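Local coordinates for pantothenate synthetase (Francisella tularensis subsp. tularensis, PDB 3N8H), which probably catalyses the ATP-dependent condensation of (R)-pantoate with beta-alanine to (R)-pantothenate by way of a pantoyl-adenylate intermediate, at residues A[4-9]-A[90-95]; A[74-79]-A[190-195]; A[98-103]-A[132-137]; A[215-220]-A[232-237]. One frame throughout, in Å; residues are numbered along the deposited sequence.

Contact 1. Residues A[4-9]-A[90-95]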
loop_
_atom_site.group_PDB
_atom_site.type_symbol
_atom_site.label_atom_id
_atom_site.label_comp_id
_atom_site.label_asym_id
_atom_site.label_seq_id
_atom_site.Cartn_x
_atom_site.Cartn_y
_atom_site.Cartn_z
HETATM N N MSE A 4 26.315 -0.856 -18.923
HETATM C CA MSE A 4 25.030 -0.921 -18.232
HETATM C C MSE A 4 25.121 -1.945 -17.120
HETATM O O MSE A 4 25.628 -3.044 -17.318
HETATM C CB MSE A 4 23.887 -1.290 -19.179
HETATM C CG MSE A 4 22.511 -1.344 -18.499
HETATM SE SE MSE A 4 21.074 -1.534 -19.808
HETATM C CE MSE A 4 21.340 -3.414 -20.289
ATOM N N ILE A 5 24.643 -1.568 -15.944
ATOM C CA ILE A 5 24.576 -2.491 -14.825
ATOM C C ILE A 5 23.255 -3.226 -14.883
ATOM O O ILE A 5 22.188 -2.605 -14.972
ATOM C CB ILE A 5 24.658 -1.751 -13.487
ATOM C CG1 ILE A 5 26.024 -1.082 -13.343
ATOM C CG2 ILE A 5 24.394 -2.716 -12.330
ATOM C CD1 ILE A 5 26.054 -0.008 -12.295
ATOM N N ILE A 6 23.325 -4.547 -14.861
ATOM C CA ILE A 6 22.119 -5.363 -14.808
ATOM C C ILE A 6 21.962 -5.907 -13.397
ATOM O O ILE A 6 22.820 -6.640 -12.903
ATOM C CB ILE A 6 22.184 -6.529 -15.810
ATOM C CG1 ILE A 6 22.418 -5.995 -17.229
ATOM C CG2 ILE A 6 20.919 -7.351 -15.735
ATOM C CD1 ILE A 6 22.538 -7.077 -18.312
ATOM N N ALA A 7 20.880 -5.517 -12.736
ATOM C CA ALA A 7 20.629 -5.938 -11.362
ATOM C C ALA A 7 19.432 -6.856 -11.365
ATOM O O ALA A 7 18.297 -6.408 -11.536
ATOM C CB ALA A 7 20.390 -4.729 -10.440
ATOM N N ASP A 8 19.691 -8.147 -11.187
ATOM C CA ASP A 8 18.642 -9.156 -11.268
ATOM C C ASP A 8 18.095 -9.529 -9.896
ATOM O O ASP A 8 17.407 -10.535 -9.757
ATOM C CB ASP A 8 19.136 -10.401 -12.011
ATOM C CG ASP A 8 20.459 -10.917 -11.476
ATOM O OD1 ASP A 8 20.536 -11.252 -10.275
ATOM O OD2 ASP A 8 21.423 -10.993 -12.264
ATOM N N ASN A 9 18.408 -8.713 -8.892
ATOM C CA ASN A 9 17.855 -8.879 -7.544
ATOM C C ASN A 9 17.989 -7.633 -6.659
ATOM O O ASN A 9 18.705 -6.687 -7.002
ATOM C CB ASN A 9 18.415 -10.130 -6.843
ATOM C CG ASN A 9 19.934 -10.084 -6.648
ATOM O OD1 ASN A 9 20.458 -9.258 -5.897
ATOM N ND2 ASN A 9 20.638 -10.999 -7.304
ATOM N N ASP A 90 21.451 3.356 -17.762
ATOM C CA ASP A 90 22.425 3.136 -16.704
ATOM C C ASP A 90 22.174 1.840 -15.944
ATOM O O ASP A 90 23.108 1.071 -15.725
ATOM C CB ASP A 90 22.489 4.342 -15.758
ATOM C CG ASP A 90 22.766 5.639 -16.502
ATOM O OD1 ASP A 90 21.839 6.469 -16.620
ATOM O OD2 ASP A 90 23.903 5.811 -17.005
ATOM N N VAL A 91 20.923 1.580 -15.562
ATOM C CA VAL A 91 20.623 0.373 -14.780
ATOM C C VAL A 91 19.415 -0.377 -15.302
ATOM O O VAL A 91 18.352 0.215 -15.475
ATOM C CB VAL A 91 20.337 0.682 -13.283
ATOM C CG1 VAL A 91 20.141 -0.614 -12.508
ATOM C CG2 VAL A 91 21.456 1.502 -12.673
ATOM N N LEU A 92 19.579 -1.674 -15.548
ATOM C CA LEU A 92 18.442 -2.562 -15.798
ATOM C C LEU A 92 18.117 -3.278 -14.492
ATOM O O LEU A 92 18.959 -3.993 -13.933
ATOM C CB LEU A 92 18.792 -3.629 -16.828
ATOM C CG LEU A 92 17.658 -4.369 -17.553
ATOM C CD1 LEU A 92 17.904 -5.874 -17.704
ATOM C CD2 LEU A 92 16.277 -4.070 -16.986
ATOM N N PHE A 93 16.893 -3.101 -14.013
ATOM C CA PHE A 93 16.433 -3.832 -12.846
ATOM C C PHE A 93 15.440 -4.883 -13.296
ATOM O O PHE A 93 14.314 -4.566 -13.695
ATOM C CB PHE A 93 15.762 -2.898 -11.850
ATOM C CG PHE A 93 15.235 -3.593 -10.640
ATOM C CD1 PHE A 93 15.998 -4.540 -9.985
ATOM C CD2 PHE A 93 13.971 -3.296 -10.149
ATOM C CE1 PHE A 93 15.509 -5.178 -8.850
ATOM C CE2 PHE A 93 13.486 -3.924 -9.022
ATOM C CZ PHE A 93 14.248 -4.867 -8.374
ATOM N N ASN A 94 15.860 -6.136 -13.204
ATOM C CA ASN A 94 15.129 -7.255 -13.759
ATOM C C ASN A 94 14.963 -8.318 -12.673
ATOM O O ASN A 94 15.698 -9.321 -12.661
ATOM C CB ASN A 94 15.940 -7.808 -14.932
ATOM C CG ASN A 94 15.315 -9.017 -15.558
ATOM O OD1 ASN A 94 16.017 -9.956 -15.951
ATOM N ND2 ASN A 94 13.987 -9.013 -15.656
ATOM N N PRO A 95 14.024 -8.086 -11.733
ATOM C CA PRO A 95 13.904 -8.961 -10.567
ATOM C C PRO A 95 13.024 -10.159 -10.861
ATOM O O PRO A 95 12.325 -10.187 -11.869
ATOM C CB PRO A 95 13.241 -8.065 -9.510
ATOM C CG PRO A 95 12.420 -7.109 -10.312
ATOM C CD PRO A 95 13.055 -6.973 -11.688
#

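Contact 2. Residues A[74-79]-A[190-195]. With PRO (proline), chain C.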
loop_
_atom_site.group_PDB
_atom_site.type_symbol
_atom_site.label_atom_id
_atom_site.label_comp_id
_atom_site.label_asym_id
_atom_site.label_seq_id
_atom_site.Cartn_x
_atom_site.Cartn_y
_atom_site.Cartn_z
ATOM N N PRO A 74 4.656 -11.596 -24.201
ATOM C CA PRO A 74 5.934 -11.745 -24.925
ATOM C C PRO A 74 7.165 -11.686 -24.032
ATOM O O PRO A 74 7.264 -10.877 -23.090
ATOM C CB PRO A 74 5.918 -10.575 -25.919
ATOM C CG PRO A 74 4.460 -10.327 -26.166
ATOM C CD PRO A 74 3.761 -10.615 -24.839
ATOM N N ASN A 75 8.129 -12.539 -24.353
ATOM C CA ASN A 75 9.348 -12.649 -23.575
ATOM C C ASN A 75 10.558 -12.631 -24.516
ATOM O O ASN A 75 10.627 -13.445 -25.431
ATOM C CB ASN A 75 9.316 -13.941 -22.757
ATOM C CG ASN A 75 10.602 -14.192 -22.030
ATOM O OD1 ASN A 75 10.732 -13.874 -20.844
ATOM N ND2 ASN A 75 11.581 -14.749 -22.738
ATOM N N GLN A 76 11.488 -11.696 -24.295
ATOM C CA GLN A 76 12.686 -11.534 -25.142
ATOM C C GLN A 76 13.784 -10.726 -24.427
ATOM O O GLN A 76 14.174 -9.634 -24.867
ATOM C CB GLN A 76 12.303 -10.849 -26.458
ATOM C CG GLN A 76 11.414 -9.637 -26.251
ATOM C CD GLN A 76 11.231 -8.803 -27.500
ATOM O OE1 GLN A 76 11.721 -7.674 -27.582
ATOM N NE2 GLN A 76 10.508 -9.339 -28.467
ATOM N N LEU A 77 14.275 -11.269 -23.321
ATOM C CA LEU A 77 15.187 -10.539 -22.441
ATOM C C LEU A 77 16.490 -10.140 -23.154
ATOM O O LEU A 77 16.985 -9.015 -22.990
ATOM C CB LEU A 77 15.477 -11.364 -21.176
ATOM C CG LEU A 77 16.446 -10.817 -20.122
ATOM C CD1 LEU A 77 16.058 -9.409 -19.617
ATOM C CD2 LEU A 77 16.583 -11.809 -18.953
ATOM N N GLN A 78 17.034 -11.033 -23.970
ATOM C CA GLN A 78 18.299 -10.696 -24.639
ATOM C C GLN A 78 18.124 -9.521 -25.608
ATOM O O GLN A 78 18.963 -8.622 -25.666
ATOM C CB GLN A 78 18.925 -11.906 -25.339
ATOM C CG GLN A 78 19.417 -12.992 -24.371
ATOM C CD GLN A 78 20.140 -12.429 -23.143
ATOM O OE1 GLN A 78 21.216 -11.837 -23.258
ATOM N NE2 GLN A 78 19.552 -12.631 -21.958
ATOM N N GLN A 79 17.019 -9.514 -26.349
ATOM C CA GLN A 79 16.748 -8.410 -27.258
ATOM C C GLN A 79 16.531 -7.108 -26.467
ATOM O O GLN A 79 17.031 -6.038 -26.851
ATOM C CB GLN A 79 15.559 -8.752 -28.150
ATOM C CG GLN A 79 14.725 -7.561 -28.578
ATOM C CD GLN A 79 15.144 -6.985 -29.921
ATOM O OE1 GLN A 79 14.307 -6.781 -30.808
ATOM N NE2 GLN A 79 16.437 -6.715 -30.076
ATOM N N ARG A 190 2.026 -6.749 -26.723
ATOM C CA ARG A 190 1.137 -7.822 -27.157
ATOM C C ARG A 190 0.978 -7.858 -28.686
ATOM O O ARG A 190 0.589 -8.892 -29.251
ATOM C CB ARG A 190 -0.231 -7.716 -26.458
ATOM C CG ARG A 190 -0.242 -8.243 -25.013
ATOM C CD ARG A 190 -1.661 -8.126 -24.397
ATOM N NE ARG A 190 -1.688 -8.430 -22.966
ATOM C CZ ARG A 190 -1.448 -7.533 -22.010
ATOM N NH1 ARG A 190 -1.172 -6.277 -22.334
ATOM N NH2 ARG A 190 -1.487 -7.882 -20.730
ATOM N N ASN A 191 1.281 -6.739 -29.352
ATOM C CA ASN A 191 1.266 -6.697 -30.814
ATOM C C ASN A 191 2.164 -7.794 -31.399
ATOM O O ASN A 191 1.960 -8.227 -32.540
ATOM C CB ASN A 191 1.770 -5.340 -31.362
ATOM C CG ASN A 191 0.763 -4.200 -31.202
ATOM O OD1 ASN A 191 -0.265 -4.338 -30.537
ATOM N ND2 ASN A 191 1.073 -3.060 -31.818
ATOM N N LYS A 192 3.193 -8.200 -30.646
ATOM C CA LYS A 192 4.138 -9.199 -31.166
ATOM C C LYS A 192 3.450 -10.557 -31.306
ATOM O O LYS A 192 3.964 -11.450 -31.966
ATOM C CB LYS A 192 5.397 -9.308 -30.293
ATOM C CG LYS A 192 6.256 -8.040 -30.300
ATOM C CD LYS A 192 6.905 -7.776 -28.949
ATOM C CE LYS A 192 7.291 -6.305 -28.803
ATOM N NZ LYS A 192 8.739 -6.159 -28.547
ATOM N N ASN A 193 2.281 -10.689 -30.682
ATOM C CA ASN A 193 1.509 -11.922 -30.744
ATOM C C ASN A 193 0.534 -11.937 -31.914
ATOM O O ASN A 193 -0.103 -12.954 -32.182
ATOM C CB ASN A 193 0.779 -12.170 -29.419
ATOM C CG ASN A 193 1.718 -12.669 -28.327
ATOM O OD1 ASN A 193 2.846 -13.094 -28.610
ATOM N ND2 ASN A 193 1.266 -12.610 -27.077
ATOM N N LEU A 194 0.439 -10.814 -32.624
ATOM C CA LEU A 194 -0.439 -10.732 -33.793
ATOM C C LEU A 194 0.172 -11.406 -35.012
ATOM O O LEU A 194 1.341 -11.167 -35.347
ATOM C CB LEU A 194 -0.717 -9.281 -34.161
ATOM C CG LEU A 194 -1.423 -8.373 -33.159
ATOM C CD1 LEU A 194 -1.325 -6.913 -33.674
ATOM C CD2 LEU A 194 -2.873 -8.819 -32.965
ATOM N N THR A 195 -0.622 -12.229 -35.689
ATOM C CA THR A 195 -0.193 -12.797 -36.953
ATOM C C THR A 195 -0.244 -11.715 -38.027
ATOM O O THR A 195 -0.680 -10.589 -37.774
ATOM C CB THR A 195 -1.095 -13.969 -37.399
ATOM O OG1 THR A 195 -2.398 -13.468 -37.729
ATOM C CG2 THR A 195 -1.202 -15.020 -36.291
HETATM N N PRO C . 0.463 -3.026 -19.633
HETATM C CA PRO C . 0.103 -3.593 -18.337
HETATM C C PRO C . -0.623 -4.926 -18.523
HETATM O O PRO C . -0.961 -5.278 -19.660
HETATM C CB PRO C . -0.844 -2.541 -17.757
HETATM C CG PRO C . -0.363 -1.257 -18.350
HETATM C CD PRO C . 0.126 -1.596 -19.735
#

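Contact 3. Residues A[98-103]-A[132-137]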
loop_
_atom_site.group_PDB
_atom_site.type_symbol
_atom_site.label_atom_id
_atom_site.label_comp_id
_atom_site.label_asym_id
_atom_site.label_seq_id
_atom_site.Cartn_x
_atom_site.Cartn_y
_atom_site.Cartn_z
ATOM N N LYS A 98 10.085 -13.873 -6.753
ATOM C CA LYS A 98 10.439 -14.043 -5.352
ATOM C C LYS A 98 11.041 -12.766 -4.781
ATOM O O LYS A 98 10.788 -12.417 -3.633
ATOM C CB LYS A 98 11.430 -15.194 -5.186
ATOM C CG LYS A 98 10.854 -16.582 -5.395
ATOM C CD LYS A 98 11.974 -17.630 -5.514
ATOM C CE LYS A 98 12.882 -17.637 -4.283
ATOM N NZ LYS A 98 13.709 -16.401 -4.132
ATOM N N ASP A 99 11.856 -12.077 -5.574
ATOM C CA ASP A 99 12.414 -10.794 -5.131
ATOM C C ASP A 99 11.271 -9.838 -4.738
ATOM O O ASP A 99 11.313 -9.175 -3.699
ATOM C CB ASP A 99 13.232 -10.150 -6.248
ATOM C CG ASP A 99 14.523 -10.907 -6.548
ATOM O OD1 ASP A 99 14.988 -10.859 -7.712
ATOM O OD2 ASP A 99 15.055 -11.558 -5.626
ATOM N N ILE A 100 10.249 -9.772 -5.580
ATOM C CA ILE A 100 9.213 -8.754 -5.424
ATOM C C ILE A 100 8.135 -9.153 -4.423
ATOM O O ILE A 100 7.617 -8.309 -3.664
ATOM C CB ILE A 100 8.583 -8.362 -6.793
ATOM C CG1 ILE A 100 9.655 -7.781 -7.714
ATOM C CG2 ILE A 100 7.466 -7.335 -6.600
ATOM C CD1 ILE A 100 10.389 -6.571 -7.127
ATOM N N TYR A 101 7.802 -10.440 -4.432
ATOM C CA TYR A 101 6.806 -11.009 -3.533
ATOM C C TYR A 101 7.432 -12.139 -2.745
ATOM O O TYR A 101 7.178 -13.301 -3.026
ATOM C CB TYR A 101 5.656 -11.592 -4.330
ATOM C CG TYR A 101 4.946 -10.576 -5.170
ATOM C CD1 TYR A 101 3.954 -9.751 -4.621
ATOM C CD2 TYR A 101 5.271 -10.431 -6.513
ATOM C CE1 TYR A 101 3.307 -8.824 -5.403
ATOM C CE2 TYR A 101 4.628 -9.522 -7.304
ATOM C CZ TYR A 101 3.651 -8.717 -6.756
ATOM O OH TYR A 101 3.023 -7.811 -7.579
ATOM N N PRO A 102 8.260 -11.797 -1.750
ATOM C CA PRO A 102 8.952 -12.804 -0.945
ATOM C C PRO A 102 8.002 -13.832 -0.328
ATOM O O PRO A 102 8.366 -15.001 -0.231
ATOM C CB PRO A 102 9.643 -11.974 0.151
ATOM C CG PRO A 102 8.992 -10.600 0.090
ATOM C CD PRO A 102 8.618 -10.426 -1.355
ATOM N N ASP A 103 6.800 -13.404 0.073
ATOM C CA ASP A 103 5.866 -14.262 0.806
ATOM C C ASP A 103 4.565 -14.430 0.021
ATOM O O ASP A 103 3.540 -14.845 0.566
ATOM C CB ASP A 103 5.556 -13.662 2.190
ATOM C CG ASP A 103 6.804 -13.488 3.042
ATOM O OD1 ASP A 103 7.519 -14.499 3.230
ATOM O OD2 ASP A 103 7.079 -12.350 3.518
ATOM N N LEU A 132 -1.043 -1.434 -9.072
ATOM C CA LEU A 132 -0.755 -0.489 -7.983
ATOM C C LEU A 132 0.174 -1.066 -6.902
ATOM O O LEU A 132 1.027 -0.359 -6.370
ATOM C CB LEU A 132 -2.064 -0.036 -7.339
ATOM C CG LEU A 132 -2.856 0.928 -8.224
ATOM C CD1 LEU A 132 -4.250 1.197 -7.634
ATOM C CD2 LEU A 132 -2.054 2.239 -8.416
ATOM N N THR A 133 -0.000 -2.344 -6.573
ATOM C CA THR A 133 0.835 -2.996 -5.567
ATOM C C THR A 133 2.299 -3.115 -6.055
ATOM O O THR A 133 3.243 -2.742 -5.349
ATOM C CB THR A 133 0.281 -4.402 -5.206
ATOM O OG1 THR A 133 -1.076 -4.278 -4.730
ATOM C CG2 THR A 133 1.132 -5.049 -4.125
ATOM N N VAL A 134 2.475 -3.606 -7.273
ATOM C CA VAL A 134 3.821 -3.729 -7.836
ATOM C C VAL A 134 4.430 -2.347 -8.092
ATOM O O VAL A 134 5.618 -2.150 -7.879
ATOM C CB VAL A 134 3.866 -4.625 -9.111
ATOM C CG1 VAL A 134 3.377 -3.873 -10.346
ATOM C CG2 VAL A 134 5.292 -5.110 -9.339
ATOM N N VAL A 135 3.623 -1.376 -8.513
ATOM C CA VAL A 135 4.171 -0.036 -8.746
ATOM C C VAL A 135 4.667 0.594 -7.425
ATOM O O VAL A 135 5.790 1.126 -7.335
ATOM C CB VAL A 135 3.143 0.886 -9.490
ATOM C CG1 VAL A 135 3.583 2.350 -9.456
ATOM C CG2 VAL A 135 2.986 0.426 -10.931
ATOM N N LEU A 136 3.849 0.475 -6.385
ATOM C CA LEU A 136 4.265 0.914 -5.051
ATOM C C LEU A 136 5.597 0.265 -4.641
ATOM O O LEU A 136 6.493 0.940 -4.151
ATOM C CB LEU A 136 3.182 0.610 -4.003
ATOM C CG LEU A 136 3.499 1.149 -2.597
ATOM C CD1 LEU A 136 4.002 2.607 -2.635
ATOM C CD2 LEU A 136 2.291 1.028 -1.657
ATOM N N LYS A 137 5.714 -1.044 -4.827
ATOM C CA LYS A 137 6.960 -1.749 -4.495
ATOM C C LYS A 137 8.171 -1.224 -5.289
ATOM O O LYS A 137 9.244 -0.962 -4.734
ATOM C CB LYS A 137 6.771 -3.253 -4.747
ATOM C CG LYS A 137 5.931 -3.959 -3.673
ATOM C CD LYS A 137 5.507 -5.365 -4.170
ATOM C CE LYS A 137 4.832 -6.169 -3.036
ATOM N NZ LYS A 137 5.831 -6.779 -2.103
#

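Contact 4. Residues A[215-220]-A[232-237]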
loop_
_atom_site.group_PDB
_atom_site.type_symbol
_atom_site.label_atom_id
_atom_site.label_comp_id
_atom_site.label_asym_id
_atom_site.label_seq_id
_atom_site.Cartn_x
_atom_site.Cartn_y
_atom_site.Cartn_z
ATOM N N SER A 215 -19.808 10.215 -33.388
ATOM C CA SER A 215 -21.136 10.703 -33.005
ATOM C C SER A 215 -22.080 9.530 -32.763
ATOM O O SER A 215 -23.162 9.687 -32.194
ATOM C CB SER A 215 -21.709 11.592 -34.104
ATOM O OG SER A 215 -21.869 10.858 -35.303
ATOM N N ASN A 216 -21.677 8.354 -33.232
ATOM C CA ASN A 216 -22.502 7.166 -33.095
ATOM C C ASN A 216 -21.631 5.938 -32.827
ATOM O O ASN A 216 -21.174 5.274 -33.759
ATOM C CB ASN A 216 -23.363 6.956 -34.338
ATOM C CG ASN A 216 -24.325 5.796 -34.185
ATOM O OD1 ASN A 216 -24.233 5.018 -33.244
ATOM N ND2 ASN A 216 -25.263 5.684 -35.108
ATOM N N LEU A 217 -21.414 5.638 -31.548
ATOM C CA LEU A 217 -20.530 4.538 -31.175
ATOM C C LEU A 217 -21.108 3.169 -31.531
ATOM O O LEU A 217 -20.374 2.217 -31.757
ATOM C CB LEU A 217 -20.185 4.623 -29.705
ATOM C CG LEU A 217 -19.593 5.977 -29.291
ATOM C CD1 LEU A 217 -19.327 6.001 -27.797
ATOM C CD2 LEU A 217 -18.318 6.288 -30.078
ATOM N N GLU A 218 -22.427 3.095 -31.625
ATOM C CA GLU A 218 -23.110 1.874 -32.030
ATOM C C GLU A 218 -22.720 1.433 -33.438
ATOM O O GLU A 218 -22.360 0.280 -33.669
ATOM C CB GLU A 218 -24.619 2.107 -31.965
ATOM C CG GLU A 218 -25.401 1.000 -31.288
ATOM C CD GLU A 218 -26.094 0.094 -32.284
ATOM O OE1 GLU A 218 -27.335 -0.064 -32.192
ATOM O OE2 GLU A 218 -25.394 -0.445 -33.170
ATOM N N GLU A 219 -22.825 2.343 -34.394
ATOM C CA GLU A 219 -22.454 2.036 -35.775
ATOM C C GLU A 219 -20.940 1.830 -35.877
ATOM O O GLU A 219 -20.471 1.037 -36.692
ATOM C CB GLU A 219 -22.878 3.161 -36.716
ATOM C CG GLU A 219 -24.368 3.208 -36.987
ATOM C CD GLU A 219 -24.748 4.359 -37.905
ATOM O OE1 GLU A 219 -23.849 5.164 -38.243
ATOM O OE2 GLU A 219 -25.941 4.457 -38.283
ATOM N N LEU A 220 -20.180 2.537 -35.034
ATOM C CA LEU A 220 -18.726 2.430 -35.067
ATOM C C LEU A 220 -18.319 1.057 -34.540
ATOM O O LEU A 220 -17.369 0.448 -35.023
ATOM C CB LEU A 220 -18.073 3.564 -34.254
ATOM C CG LEU A 220 -16.551 3.541 -34.049
ATOM C CD1 LEU A 220 -15.840 3.325 -35.389
ATOM C CD2 LEU A 220 -16.060 4.839 -33.389
ATOM N N GLN A 232 -14.353 -4.835 -27.122
ATOM C CA GLN A 232 -14.690 -4.967 -25.700
ATOM C C GLN A 232 -15.540 -3.792 -25.225
ATOM O O GLN A 232 -16.628 -3.969 -24.651
ATOM C CB GLN A 232 -13.411 -5.056 -24.851
ATOM C CG GLN A 232 -12.614 -6.329 -25.044
ATOM C CD GLN A 232 -12.825 -7.334 -23.913
ATOM O OE1 GLN A 232 -12.257 -7.181 -22.823
ATOM N NE2 GLN A 232 -13.635 -8.375 -24.171
ATOM N N TYR A 233 -15.022 -2.585 -25.426
ATOM C CA TYR A 233 -15.787 -1.388 -25.097
ATOM C C TYR A 233 -15.275 -0.226 -25.912
ATOM O O TYR A 233 -14.136 -0.227 -26.396
ATOM C CB TYR A 233 -15.739 -1.070 -23.594
ATOM C CG TYR A 233 -14.358 -0.749 -23.064
ATOM C CD1 TYR A 233 -13.596 -1.721 -22.409
ATOM C CD2 TYR A 233 -13.809 0.518 -23.229
ATOM C CE1 TYR A 233 -12.328 -1.434 -21.928
ATOM C CE2 TYR A 233 -12.545 0.811 -22.756
ATOM C CZ TYR A 233 -11.810 -0.166 -22.103
ATOM O OH TYR A 233 -10.550 0.135 -21.628
ATOM N N ILE A 234 -16.150 0.742 -26.120
ATOM C CA ILE A 234 -15.739 2.037 -26.644
ATOM C C ILE A 234 -16.585 3.084 -25.932
ATOM O O ILE A 234 -17.811 2.938 -25.812
ATOM C CB ILE A 234 -15.863 2.142 -28.190
ATOM C CG1 ILE A 234 -15.220 3.439 -28.703
ATOM C CG2 ILE A 234 -17.334 2.009 -28.647
ATOM C CD1 ILE A 234 -14.967 3.420 -30.221
ATOM N N GLN A 235 -15.929 4.116 -25.420
ATOM C CA GLN A 235 -16.628 5.116 -24.628
ATOM C C GLN A 235 -15.979 6.480 -24.737
ATOM O O GLN A 235 -14.758 6.601 -24.944
ATOM C CB GLN A 235 -16.635 4.703 -23.152
ATOM C CG GLN A 235 -17.476 3.481 -22.849
ATOM C CD GLN A 235 -18.250 3.611 -21.551
ATOM O OE1 GLN A 235 -18.045 4.549 -20.772
ATOM N NE2 GLN A 235 -19.141 2.663 -21.309
ATOM N N LYS A 236 -16.798 7.512 -24.591
ATOM C CA LYS A 236 -16.285 8.862 -24.396
ATOM C C LYS A 236 -16.223 9.169 -22.915
ATOM O O LYS A 236 -17.225 9.097 -22.218
ATOM C CB LYS A 236 -17.171 9.896 -25.083
ATOM C CG LYS A 236 -17.368 9.649 -26.561
ATOM C CD LYS A 236 -18.340 10.648 -27.162
ATOM C CE LYS A 236 -18.793 10.203 -28.532
ATOM N NZ LYS A 236 -19.776 11.176 -29.126
ATOM N N LEU A 237 -15.033 9.484 -22.431
ATOM C CA LEU A 237 -14.882 9.970 -21.067
ATOM C C LEU A 237 -14.324 11.376 -21.182
ATOM O O LEU A 237 -13.221 11.570 -21.701
ATOM C CB LEU A 237 -13.932 9.081 -20.264
ATOM C CG LEU A 237 -14.026 9.016 -18.727
ATOM C CD1 LEU A 237 -12.633 9.104 -18.094
ATOM C CD2 LEU A 237 -14.979 10.049 -18.124
#

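Contact 1. Residues A[4-9]-A[90-95]
Strands 5-7 and 91-93 run parallel, their axes 4.7 Å apart and 16° from exact alignment. Four backbone hydrogen bonds alternate across them. Ile5 N gives to Asp90 O, Leu92 N to Ile5 O, Ala7 N to Leu92 O at 2.7 Å, and Asn94 N to Ala7 O at 3.0 Å. The third lies almost on the C=O axis; the fourth reaches its acceptor from above the carbonyl plane. Val91 CA also makes a CA-H...O contact with Ile5 O, at 3.4 Å. This pairing forms one margin of the parallel Rossmann-like sheet, where 5-7 is outermost and 91-93 is paired on its other side with strand 52-57. Ile6 and Leu92 lie side by side on one face, CG2 to CD1 3.9 Å, and the selenium of selenomethionine Met4 sits 4.3 Å from Leu92 CB on the side of helix 77-86. Ile5, Ala7, Val91 and Phe93 occupy the other face, under helix 10-18. With CG anti to its backbone N (chi1 179°), Phe93 turns a ring edge to the backbone, CD1 3.3 Å from Ala7 O.

Contact 2. Residues A[74-79]-A[190-195]
Two loops of the Rossmann-like nucleotide-binding fold meet here: 74-79, leading into helix 77-86, and 190-195, whose first residues (190-193) finish a 3-10 segment. Tight packing centres on Pro74, whose ring fits against that turn. Its CG lies 4.3 Å from Arg190 CA, and its CD is 3.9 Å from Asn193 ND2, an amide nitrogen hydrogen-bonded to Thr72 O. The looser, solvent side belongs to Lys192, whose chain bends at chi2 and chi4. Lys192 CD passes 4.2 Å from Pro74 CB, and the chain then crosses the Gln76 side chain at about a right angle; its NZ makes a weak hydrogen bond to Ala34 O. Arg190 points its CB away from Pro74, and its chain, extended from CG to NE, enters the pocket of the bound proline. Gln63 and Gln156, predicted to bind pantoate, line that pocket too, so proline probably marks part of the pantoate site. Asp69 forms a salt bridge with Arg190 NH2. Arg190 NH1 and NH2 each donate to O of the ligand proline at 2.9 Å.

Contact 3. Residues A[98-103]-A[132-137]
Lys137 leaves its helix with CG anti to the carbonyl carbon (chi1 -75°), runs extended as far as CE, then bends at chi4 (-80°), which turns NZ onto the backbone of Ile100. Tyr101 also has CG anti to its carbonyl carbon (chi1 -61°), and this sends the ring across to helix 127-142. Lys137 NZ donates to Ile100 O at 2.8 Å, nearly along the C=O axis. Nearer the backbone than the ammonium group, Lys137 CD rests 3.7 Å from Ile100 CG2, while CE stands 3.9 Å from Tyr101 CE1, the lysine and tyrosine side chains crossing at about a right angle. Ile100 CG2 does double duty: it covers one face of the Tyr101 ring toward the rim and meets Val134 CG2 at 4.1 Å. The phenol tip ends 3.6 Å from Val134, OH to CB, and is held by hydrogen bonds to Asn60 and Thr62. The contact thus joins the end of helix 97-100, where Tyr101 departs from helical geometry, to the long helix 127-142 beside the dimer interface. Asp166 of the second subunit forms a salt bridge with Lys137 NZ, and Phe167 of that subunit receives it as a cation-pi partner. Carbonyl, carboxylate and aromatic ring together should stabilise a charged ammonium group, so this buried lysine is probably protonated and ties the helix end to the partner subunit.

Contact 4. Residues A[215-220]-A[232-237]
In the carboxy-terminal part of the enzyme, the first turn of helix 217-225 packs on strand 230-237, an outer strand of a three-stranded antiparallel sheet. Leu217 carries the most buried surface. Its CG is anti to the carbonyl carbon (chi1 -54°), and the side chain spreads along the strand: CB lies 4.0 Å from Ile234 CG2, CD1 4.0 Å from Ile234 O, and CD2 4.2 Å from Lys236 CE. Ile234, next in buried area, has CG1 anti to its backbone N (chi1 -171°), which carries CD1 to within 3.6 Å of Leu220 CD2, the two side chains crossing at about a right angle. Thus the leucines one helical turn apart both bear on Ile234. Lys236, two residues on and on the same side of the strand, stretches its extended chain past Leu217 to the start of the helix; there NZ makes a weak hydrogen bond to Phe214 O. Asn216 is the N-cap: its OD1 accepts from Glu219 N at 3.2 Å, with the donor well above the amide carbonyl plane.

Overall arrangement
Contacts 1, 2 and 3 belong to the Rossmann-like part of the chain, whereas contact 4 joins a helix to the separate antiparallel sheet, its centre about 42 Å from that of contact 1 and on the opposite side of the chain's centre. Contact 1 touches contact 2 through Asn94 and Leu77, and contact 3 through Pro95 and Ile100; helix 77-86, strand 91-93 and helix 97-100 follow one another. Contact 1's segments alternate with those of contact 2, whose loop encloses contact 3; contact 4 comes last. Contact 2 bridges toward the C-terminal part beside the AMP and proline sites, while contact 3, about 24 Å away between centres, reaches the dimer interface.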